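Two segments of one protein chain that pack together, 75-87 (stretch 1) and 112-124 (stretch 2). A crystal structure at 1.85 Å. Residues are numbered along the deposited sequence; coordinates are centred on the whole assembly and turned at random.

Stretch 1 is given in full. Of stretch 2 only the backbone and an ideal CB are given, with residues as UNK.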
# COMPACT_ATOMS: atom_id res chain seq x y z
N GLY A 75 -18.33 -10.88 16.77
CA GLY A 75 -17.95 -9.50 16.57
C GLY A 75 -18.96 -8.74 15.73
O GLY A 75 -19.72 -9.34 14.99
N ARG A 76 -18.96 -7.41 15.85
CA ARG A 76 -19.93 -6.59 15.15
C ARG A 76 -19.31 -5.29 14.66
O ARG A 76 -18.64 -4.58 15.41
CB ARG A 76 -21.13 -6.29 16.05
CG ARG A 76 -22.27 -5.55 15.36
CD ARG A 76 -23.51 -5.50 16.25
NE ARG A 76 -24.64 -4.86 15.57
CZ ARG A 76 -25.53 -5.51 14.82
NH1 ARG A 76 -25.43 -6.82 14.65
NH2 ARG A 76 -26.53 -4.84 14.25
N LEU A 77 -19.53 -4.97 13.38
CA LEU A 77 -19.01 -3.75 12.78
C LEU A 77 -19.53 -2.51 13.50
O LEU A 77 -20.71 -2.40 13.82
CB LEU A 77 -19.38 -3.68 11.30
CG LEU A 77 -18.81 -2.50 10.52
CD1 LEU A 77 -17.30 -2.65 10.35
CD2 LEU A 77 -19.50 -2.34 9.17
N GLN A 78 -18.63 -1.57 13.78
CA GLN A 78 -19.00 -0.29 14.36
C GLN A 78 -18.40 0.83 13.53
O GLN A 78 -17.46 0.61 12.77
CB GLN A 78 -18.54 -0.19 15.82
CG GLN A 78 -19.11 -1.27 16.73
CD GLN A 78 -20.62 -1.22 16.81
OE1 GLN A 78 -21.23 -0.15 16.84
NE2 GLN A 78 -21.25 -2.39 16.84
N THR A 79 -18.94 2.04 13.68
CA THR A 79 -18.48 3.16 12.89
C THR A 79 -18.24 4.41 13.73
O THR A 79 -19.16 4.94 14.35
CB THR A 79 -19.50 3.50 11.77
OG1 THR A 79 -19.58 2.41 10.85
CG2 THR A 79 -19.07 4.76 11.02
N ILE A 80 -17.00 4.87 13.74
CA ILE A 80 -16.69 6.17 14.33
C ILE A 80 -16.60 7.18 13.19
O ILE A 80 -16.15 6.85 12.09
CB ILE A 80 -15.39 6.14 15.17
CG1 ILE A 80 -15.22 7.47 15.93
CG2 ILE A 80 -14.17 5.82 14.31
CD1 ILE A 80 -14.10 7.45 16.95
N SER A 81 -17.06 8.39 13.45
CA SER A 81 -17.16 9.39 12.41
C SER A 81 -16.68 10.75 12.89
O SER A 81 -17.03 11.20 13.98
CB SER A 81 -18.61 9.49 11.91
OG SER A 81 -18.75 10.47 10.90
N VAL A 82 -15.85 11.40 12.07
CA VAL A 82 -15.42 12.76 12.35
C VAL A 82 -16.03 13.67 11.30
O VAL A 82 -15.64 13.64 10.13
CB VAL A 82 -13.90 12.90 12.35
CG1 VAL A 82 -13.51 14.35 12.58
CG2 VAL A 82 -13.29 12.00 13.42
N ASN A 83 -16.99 14.49 11.74
CA ASN A 83 -17.81 15.29 10.85
C ASN A 83 -18.44 14.41 9.78
O ASN A 83 -19.29 13.58 10.09
CB ASN A 83 -16.99 16.44 10.24
CG ASN A 83 -16.65 17.51 11.27
OD1 ASN A 83 -17.47 17.87 12.10
ND2 ASN A 83 -15.42 18.03 11.21
N GLY A 84 -18.02 14.57 8.53
CA GLY A 84 -18.63 13.83 7.44
C GLY A 84 -17.94 12.53 7.05
O GLY A 84 -18.42 11.80 6.18
N ILE A 85 -16.82 12.23 7.70
CA ILE A 85 -15.99 11.08 7.32
C ILE A 85 -16.18 9.90 8.26
O ILE A 85 -16.13 10.07 9.48
CB ILE A 85 -14.50 11.47 7.27
CG1 ILE A 85 -14.30 12.71 6.40
CG2 ILE A 85 -13.66 10.31 6.76
CD1 ILE A 85 -12.88 13.21 6.36
N ASP A 86 -16.40 8.72 7.70
CA ASP A 86 -16.62 7.51 8.50
C ASP A 86 -15.40 6.59 8.54
O ASP A 86 -14.69 6.44 7.54
CB ASP A 86 -17.81 6.71 7.96
CG ASP A 86 -19.13 7.44 8.10
OD1 ASP A 86 -19.19 8.45 8.83
OD2 ASP A 86 -20.12 7.00 7.47
N TYR A 87 -15.18 5.97 9.69
CA TYR A 87 -14.14 4.96 9.84
C TYR A 87 -14.74 3.71 10.49
O TYR A 87 -15.37 3.80 11.54
CB TYR A 87 -12.98 5.49 10.69
CG TYR A 87 -12.48 6.84 10.26
CD1 TYR A 87 -11.56 6.97 9.22
CD2 TYR A 87 -12.91 8.00 10.89
CE1 TYR A 87 -11.09 8.21 8.82
CE2 TYR A 87 -12.44 9.25 10.50
CZ TYR A 87 -11.53 9.34 9.47
OH TYR A 87 -11.06 10.58 9.07
N UNK A 112 -15.42 19.96 15.64
CA UNK A 112 -15.47 18.62 15.06
C UNK A 112 -16.51 17.76 15.76
O UNK A 112 -16.40 17.51 16.96
CB UNK A 112 -14.10 17.95 15.14
N UNK A 113 -17.51 17.31 15.02
CA UNK A 113 -18.50 16.40 15.58
C UNK A 113 -17.98 14.98 15.51
O UNK A 113 -17.83 14.42 14.42
CB UNK A 113 -19.84 16.52 14.85
N UNK A 114 -17.68 14.40 16.66
CA UNK A 114 -17.27 13.01 16.72
C UNK A 114 -18.48 12.14 17.04
O UNK A 114 -19.10 12.30 18.09
CB UNK A 114 -16.16 12.81 17.76
N UNK A 115 -18.81 11.23 16.14
CA UNK A 115 -20.00 10.40 16.29
C UNK A 115 -19.70 8.91 16.27
O UNK A 115 -18.77 8.46 15.61
CB UNK A 115 -21.00 10.73 15.18
N UNK A 116 -20.51 8.15 16.99
CA UNK A 116 -20.60 6.72 16.76
C UNK A 116 -21.93 6.47 16.07
O UNK A 116 -22.99 6.73 16.65
CB UNK A 116 -20.48 5.92 18.06
N UNK A 117 -21.87 6.00 14.83
CA UNK A 117 -23.07 5.81 14.03
C UNK A 117 -23.60 4.39 14.16
O UNK A 117 -22.83 3.46 14.44
CB UNK A 117 -22.79 6.13 12.56
N UNK A 118 -24.91 4.21 13.96
CA UNK A 118 -25.53 2.88 14.02
C UNK A 118 -25.19 2.02 12.81
O UNK A 118 -26.08 1.52 12.13
CB UNK A 118 -27.05 3.02 14.14
N UNK A 119 -23.90 1.87 12.53
CA UNK A 119 -23.42 1.01 11.46
C UNK A 119 -22.32 0.11 12.01
O UNK A 119 -21.14 0.44 11.89
CB UNK A 119 -22.91 1.83 10.27
N UNK A 120 -22.69 -1.01 12.63
CA UNK A 120 -24.08 -1.46 12.71
C UNK A 120 -24.71 -1.27 14.09
O UNK A 120 -25.77 -1.83 14.37
CB UNK A 120 -24.16 -2.94 12.32
N UNK A 121 -24.06 -0.50 14.95
CA UNK A 121 -24.62 -0.20 16.26
C UNK A 121 -24.79 -1.40 17.18
O UNK A 121 -24.10 -2.41 17.03
CB UNK A 121 -25.98 0.48 16.08
N UNK A 122 -25.71 -1.27 18.13
CA UNK A 122 -25.96 -2.28 19.17
C UNK A 122 -24.67 -2.68 19.87
O UNK A 122 -24.27 -3.84 19.90
CB UNK A 122 -26.63 -3.52 18.57
N UNK A 123 -24.03 -1.66 20.44
CA UNK A 123 -22.85 -1.81 21.28
C UNK A 123 -22.95 -0.81 22.42
O UNK A 123 -23.71 0.16 22.34
CB UNK A 123 -21.56 -1.61 20.48
N UNK A 124 -22.19 -1.04 23.48
CA UNK A 124 -22.30 -0.22 24.68
C UNK A 124 -21.06 0.65 24.86
O UNK A 124 -19.94 0.20 24.61
CB UNK A 124 -22.51 -1.10 25.91

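Strand 76-82 runs antiparallel to the first half of stretch 2. At position 112 the ideal CB lies 4.1 Å from Asn83 ND2 and 4.5 Å from Val82 CG1; a small polar or modest apolar group would suit. The residue is Asn112, whose OD1 comes 3.2 Å from Asn83 ND2.

Position 113 is held by its backbone: its N donates to Asn83 OD1 (3.0 Å) and its O accepts from Asn83 N (2.8 Å). With CB sideways, many long side chains are possible. Lys113 is found, extended and leading away.

Position 114 pairs with Val82, and its CB shares a face with Val82 and Ile80, favouring a beta-branched or other apolar residue. Val114 fits, its CG1 4.3 Å from Ile80 CD1.

Position 115 pairs with Ser81 through two backbone bonds, Ser81 N to its O and its N to Ser81 O, both 2.8 Å. Its CB lies on the Ser81 face, where something small and polar would do. Ser115 is present, its OG 2.8 Å from a water O that lies 2.8 Å from Lys113 O.

Position 116 returns to the face of Ile80, where a large apolar side chain could cover the isoleucine. Phe116 does so, with CE1 3.8 Å from Ile80 CB.

At 117 the CB is on the face of Thr79 and Ser81, and the Asp86 carboxylate lies farther along. A long basic residue could reach it. Lys117 runs past Ser81, its CE 3.4 Å from Ser81 OG, and its NZ forms a salt bridge with Asp86 OD1 at 2.9 Å.

Position 118 points away; it is Pro118. At 119 the CB sits sideways, 3.4 Å from Thr79 OG1, which donates to the backbone O of 119 (2.7 Å). Several side chains would be tolerated, and Ile119 is found.

A cis peptide precedes 120, and the N of 120 donates to Leu77 O (2.7 Å). Leu77 offers an apolar surface, suiting an aromatic or aliphatic group. Tyr120 lays a ring face against Leu77 CD2, 4.1 Å from the ring centroid.

Position 121 has positive phi, and a CB would be crowded by the CA of 118, so glycine is expected. Gly121 O accepts from Arg76 NE and Gln78 NE2, both at 2.9 Å.

Position 122, near Arg76, could be polar or aromatic; Tyr122 CD2 lies 3.8 Å from Arg76 NH2. At 123 the CB points toward stretch 1, close to the Gln78 amide, so a small side chain suits; Ala123 is found, its CB 3.7 Å from Gln78 NE2. Position 124 is out of reach and holds Glu124.

Stretch 2, residues 112-124: NKVSFKPIYGYAE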
# COMPACT_ATOMS: atom_id res chain seq x y z
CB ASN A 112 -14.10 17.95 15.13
CG ASN A 112 -13.06 18.64 14.27
OD1 ASN A 112 -12.81 18.24 13.13
ND2 ASN A 112 -12.44 19.68 14.81
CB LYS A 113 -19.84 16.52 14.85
CG LYS A 113 -20.94 15.66 15.45
CD LYS A 113 -22.27 15.87 14.73
CE LYS A 113 -23.40 15.14 15.43
NZ LYS A 113 -24.71 15.34 14.75
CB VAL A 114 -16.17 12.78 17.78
CG1 VAL A 114 -15.69 11.33 17.73
CG2 VAL A 114 -15.02 13.75 17.55
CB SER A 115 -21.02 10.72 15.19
OG SER A 115 -21.40 12.08 15.21
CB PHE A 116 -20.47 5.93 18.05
CG PHE A 116 -19.08 5.95 18.62
CD1 PHE A 116 -18.10 5.14 18.09
CD2 PHE A 116 -18.76 6.79 19.68
CE1 PHE A 116 -16.81 5.16 18.61
CE2 PHE A 116 -17.49 6.81 20.19
CZ PHE A 116 -16.51 6.00 19.66
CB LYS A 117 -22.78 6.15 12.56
CG LYS A 117 -22.39 7.60 12.33
CD LYS A 117 -22.19 7.91 10.85
CE LYS A 117 -21.96 9.40 10.61
NZ LYS A 117 -21.81 9.72 9.16
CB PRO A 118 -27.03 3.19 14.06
CG PRO A 118 -27.15 4.51 13.39
CD PRO A 118 -25.92 5.27 13.79
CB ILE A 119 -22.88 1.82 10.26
CG1 ILE A 119 -23.85 2.95 9.88
CG2 ILE A 119 -22.60 0.92 9.07
CD1 ILE A 119 -23.32 3.87 8.81
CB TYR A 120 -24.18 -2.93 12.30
CG TYR A 120 -23.77 -3.20 10.87
CD1 TYR A 120 -24.12 -2.32 9.85
CD2 TYR A 120 -23.05 -4.34 10.54
CE1 TYR A 120 -23.75 -2.57 8.55
CE2 TYR A 120 -22.67 -4.59 9.23
CZ TYR A 120 -23.03 -3.70 8.24
OH TYR A 120 -22.66 -3.95 6.94
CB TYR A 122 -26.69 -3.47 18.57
CG TYR A 122 -28.08 -3.07 18.14
CD1 TYR A 122 -29.13 -3.02 19.05
CD2 TYR A 122 -28.33 -2.68 16.83
CE1 TYR A 122 -30.40 -2.62 18.66
CE2 TYR A 122 -29.60 -2.28 16.43
CZ TYR A 122 -30.62 -2.26 17.35
OH TYR A 122 -31.88 -1.86 16.96
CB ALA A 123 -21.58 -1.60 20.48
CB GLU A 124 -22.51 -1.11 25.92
CG GLU A 124 -23.79 -1.94 25.88
CD GLU A 124 -23.72 -3.11 24.91
OE1 GLU A 124 -22.78 -3.93 25.03
OE2 GLU A 124 -24.59 -3.20 24.01
O HOH W 1 -20.84 2.19 15.89
O HOH W 2 -19.82 13.02 13.09
O HOH W 3 -21.65 12.51 9.53
O HOH W 4 -23.21 7.78 7.59
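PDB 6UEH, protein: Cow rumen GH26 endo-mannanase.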